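Local structure of methanogen homoaconitase small subunit (Methanocaldococcus jannaschii, 2PKP) at residues E59-G64 against K85-I90. The protein is the small subunit of a hydro-lyase that reversibly dehydrates (R)-homocitrate to cis-homoaconitate and hydrates this to homoisocitrate. Sequence-based numbering, arbitrary orientation.
Sequences ENFGCG and KSFARI. With ZN (zinc ion), chain B.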
ATOM      1  N   GLU A  59     -18.025 -17.805   1.543  1.00 16.06           N
ATOM      2  CA  GLU A  59     -17.468 -18.738   2.513  1.00 19.43           C
ATOM      3  C   GLU A  59     -16.247 -19.488   2.011  1.00 17.57           C
ATOM      4  O   GLU A  59     -16.066 -19.691   0.808  1.00 19.66           O
ATOM      5  CB  GLU A  59     -18.535 -19.769   2.916  1.00 22.23           C
ATOM      6  CG  GLU A  59     -19.784 -19.171   3.520  1.00 27.44           C
ATOM      7  CD  GLU A  59     -19.607 -18.818   4.982  1.00 31.75           C
ATOM      8  OE1 GLU A  59     -18.452 -18.634   5.416  1.00 36.22           O
ATOM      9  OE2 GLU A  59     -20.623 -18.713   5.699  1.00 36.73           O
ATOM     10  N   ASN A  60     -15.400 -19.874   2.957  1.00 18.85           N
ATOM     11  CA  ASN A  60     -14.226 -20.682   2.675  1.00 19.62           C
ATOM     12  C   ASN A  60     -13.289 -20.205   1.561  1.00 18.98           C
ATOM     13  O   ASN A  60     -12.845 -21.000   0.730  1.00 19.64           O
ATOM     14  CB  ASN A  60     -14.718 -22.111   2.397  1.00 22.50           C
ATOM     15  CG  ASN A  60     -13.610 -23.136   2.438  1.00 23.52           C
ATOM     16  OD1 ASN A  60     -12.703 -23.062   3.271  1.00 25.87           O
ATOM     17  ND2 ASN A  60     -13.692 -24.119   1.553  1.00 24.60           N
ATOM     18  N   PHE A  61     -12.962 -18.916   1.557  1.00 18.78           N
ATOM     19  CA  PHE A  61     -12.063 -18.372   0.545  1.00 17.72           C
ATOM     20  C   PHE A  61     -10.655 -18.950   0.725  1.00 18.40           C
ATOM     21  O   PHE A  61     -10.165 -19.089   1.848  1.00 18.22           O
ATOM     22  CB  PHE A  61     -11.993 -16.844   0.655  1.00 17.21           C
ATOM     23  CG  PHE A  61     -11.155 -16.198  -0.415  1.00 13.36           C
ATOM     24  CD1 PHE A  61     -11.694 -15.926  -1.668  1.00 15.73           C
ATOM     25  CD2 PHE A  61      -9.826 -15.870  -0.173  1.00 16.16           C
ATOM     26  CE1 PHE A  61     -10.925 -15.338  -2.671  1.00 12.03           C
ATOM     27  CE2 PHE A  61      -9.041 -15.282  -1.169  1.00 14.19           C
ATOM     28  CZ  PHE A  61      -9.597 -15.016  -2.421  1.00 14.35           C
ATOM     29  N   GLY A  62     -10.005 -19.269  -0.389  1.00 18.77           N
ATOM     30  CA  GLY A  62      -8.659 -19.816  -0.329  1.00 20.85           C
ATOM     31  C   GLY A  62      -8.639 -21.313  -0.073  1.00 22.82           C
ATOM     32  O   GLY A  62      -7.597 -21.891   0.224  1.00 19.33           O
ATOM     33  N   CYS A  63      -9.804 -21.937  -0.194  1.00 26.92           N
ATOM     34  CA  CYS A  63      -9.950 -23.365   0.025  1.00 32.87           C
ATOM     35  C   CYS A  63      -8.953 -24.215  -0.744  1.00 39.05           C
ATOM     36  O   CYS A  63      -8.519 -23.860  -1.842  1.00 34.42           O
ATOM     37  CB  CYS A  63     -11.359 -23.818  -0.364  1.00 31.14           C
ATOM     38  SG  CYS A  63     -11.572 -25.616  -0.286  1.00 31.71           S
ATOM     39  N   GLY A  64      -8.599 -25.350  -0.150  1.00 46.41           N
ATOM     40  CA  GLY A  64      -7.694 -26.274  -0.798  1.00 57.20           C
ATOM     41  C   GLY A  64      -6.243 -26.238  -0.380  1.00 64.63           C
ATOM     42  O   GLY A  64      -5.898 -25.959   0.772  1.00 64.51           O
ATOM     43  N   LYS A  85     -16.564 -14.189   4.197  1.00 16.16           N
ATOM     44  CA  LYS A  85     -17.400 -14.649   5.302  1.00 17.15           C
ATOM     45  C   LYS A  85     -16.559 -15.577   6.169  1.00 16.93           C
ATOM     46  O   LYS A  85     -16.718 -15.617   7.385  1.00 18.44           O
ATOM     47  CB  LYS A  85     -18.631 -15.396   4.785  1.00 16.03           C
ATOM     48  CG  LYS A  85     -19.640 -14.523   4.062  1.00 18.28           C
ATOM     49  CD  LYS A  85     -20.885 -15.327   3.707  1.00 18.86           C
ATOM     50  CE  LYS A  85     -21.902 -14.489   2.960  1.00 23.39           C
ATOM     51  NZ  LYS A  85     -23.110 -15.288   2.613  1.00 23.53           N
ATOM     52  N   SER A  86     -15.671 -16.331   5.527  1.00 16.46           N
ATOM     53  CA  SER A  86     -14.765 -17.232   6.233  1.00 16.60           C
ATOM     54  C   SER A  86     -13.576 -17.566   5.332  1.00 17.95           C
ATOM     55  O   SER A  86     -13.664 -17.471   4.104  1.00 16.06           O
ATOM     56  CB  SER A  86     -15.482 -18.514   6.680  1.00 16.54           C
ATOM     57  OG  SER A  86     -15.978 -19.255   5.581  1.00 17.94           O
ATOM     58  N   PHE A  87     -12.465 -17.952   5.953  1.00 18.69           N
ATOM     59  CA  PHE A  87     -11.239 -18.271   5.229  1.00 21.03           C
ATOM     60  C   PHE A  87     -10.728 -19.671   5.520  1.00 22.73           C
ATOM     61  O   PHE A  87     -10.772 -20.128   6.665  1.00 23.19           O
ATOM     62  CB  PHE A  87     -10.121 -17.305   5.623  1.00 16.63           C
ATOM     63  CG  PHE A  87     -10.315 -15.899   5.138  1.00 17.58           C
ATOM     64  CD1 PHE A  87      -9.899 -15.527   3.863  1.00 15.83           C
ATOM     65  CD2 PHE A  87     -10.881 -14.934   5.970  1.00 15.73           C
ATOM     66  CE1 PHE A  87     -10.036 -14.215   3.422  1.00 14.81           C
ATOM     67  CE2 PHE A  87     -11.023 -13.615   5.539  1.00 18.67           C
ATOM     68  CZ  PHE A  87     -10.598 -13.254   4.263  1.00 14.62           C
ATOM     69  N   ALA A  88     -10.226 -20.344   4.489  1.00 21.33           N
ATOM     70  CA  ALA A  88      -9.642 -21.660   4.685  1.00 22.25           C
ATOM     71  C   ALA A  88      -8.488 -21.404   5.659  1.00 21.43           C
ATOM     72  O   ALA A  88      -7.782 -20.394   5.555  1.00 18.47           O
ATOM     73  CB  ALA A  88      -9.117 -22.215   3.361  1.00 19.40           C
ATOM     74  N   ARG A  89      -8.312 -22.309   6.611  1.00 24.75           N
ATOM     75  CA  ARG A  89      -7.271 -22.177   7.622  1.00 27.71           C
ATOM     76  C   ARG A  89      -5.874 -21.927   7.072  1.00 25.46           C
ATOM     77  O   ARG A  89      -5.196 -20.998   7.501  1.00 24.01           O
ATOM     78  CB  ARG A  89      -7.248 -23.428   8.508  1.00 35.01           C
ATOM     79  CG  ARG A  89      -8.580 -23.730   9.183  1.00 44.48           C
ATOM     80  CD  ARG A  89      -8.538 -24.998  10.043  1.00 52.52           C
ATOM     81  NE  ARG A  89      -7.626 -24.893  11.183  1.00 59.88           N
ATOM     82  CZ  ARG A  89      -6.321 -25.143  11.131  1.00 65.25           C
ATOM     83  NH1 ARG A  89      -5.754 -25.522   9.992  1.00 68.05           N
ATOM     84  NH2 ARG A  89      -5.578 -25.020  12.225  1.00 66.78           N
ATOM     85  N   ILE A  90      -5.443 -22.753   6.125  1.00 25.15           N
ATOM     86  CA  ILE A  90      -4.109 -22.615   5.560  1.00 25.81           C
ATOM     87  C   ILE A  90      -3.921 -21.294   4.826  1.00 25.92           C
ATOM     88  O   ILE A  90      -2.895 -20.632   4.984  1.00 24.75           O
ATOM     89  CB  ILE A  90      -3.792 -23.789   4.613  1.00 27.20           C
ATOM     90  CG1 ILE A  90      -3.763 -25.095   5.417  1.00 29.88           C
ATOM     91  CG2 ILE A  90      -2.453 -23.559   3.918  1.00 28.06           C
ATOM     92  CD1 ILE A  90      -3.467 -26.339   4.588  1.00 30.17           C
TER
HETATM   93 ZN    ZN B 171     -13.318 -26.029  -1.509  1.00 36.31          ZN
HETATM   94  O   HOH W   1     -12.563 -26.267  -3.307  1.00 28.51           O
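Two loops join through a single beta bridge, Phe61 with Phe87, flanked by the side-chain hydrogen bonds of Ser86. The loops follow the neighbouring parallel strands 54-57 and 81-84, and the second leads into helix 89-98. Phe61 N donates to Ser86 O at 3.0 Å, and Ala88 N donates to Phe61 O at 2.9 Å. These two bonds tie both the N-H and the C=O of Phe61 to the other loop.

Ser86 OG sits between its own backbone N and carbonyl carbon (chi1 62°). Ser86 OG accepts the N-H of Asn60 N at 2.8 Å, almost straight at 175°. Ser86 OG in turn donates to Glu59 OE1 at 2.6 Å. The Glu59 chain bends at chi2 (-80°) to bring its carboxylate back to the serine. An alanine in place of Glu59 would probably leave the Ser86 hydroxyl without its acceptor, its oxygen still held by the Asn60 N-H, and would uncover the CB of Lys85. Lys85 runs across Glu59 at about a right angle, its CB 3.3 Å from Glu59 OE1, while its amino group forms a salt bridge with Asp108.

The Phe61 and Phe87 side chains lie side by side, with Phe61 CD2 4.0 Å from Phe87 CE1. Phe61 also packs edge-to-face on Phe91. The methyl of Ala88 rests on the turn from Asn60 to Cys63, with Ala88 CB 3.6 Å from Cys63 CA. Cys63 SG binds the zinc ion, as does Asp13, which also accepts a hydrogen bond from Asn60 ND2. The contact is thus likely to help fix the backbone leading to Cys63 against Ala88, the N-cap of helix 89-98. The Ser86 hydroxyl, acceptor to one group and donor to another, links the Glu59 carboxylate to the Asn60 N-H.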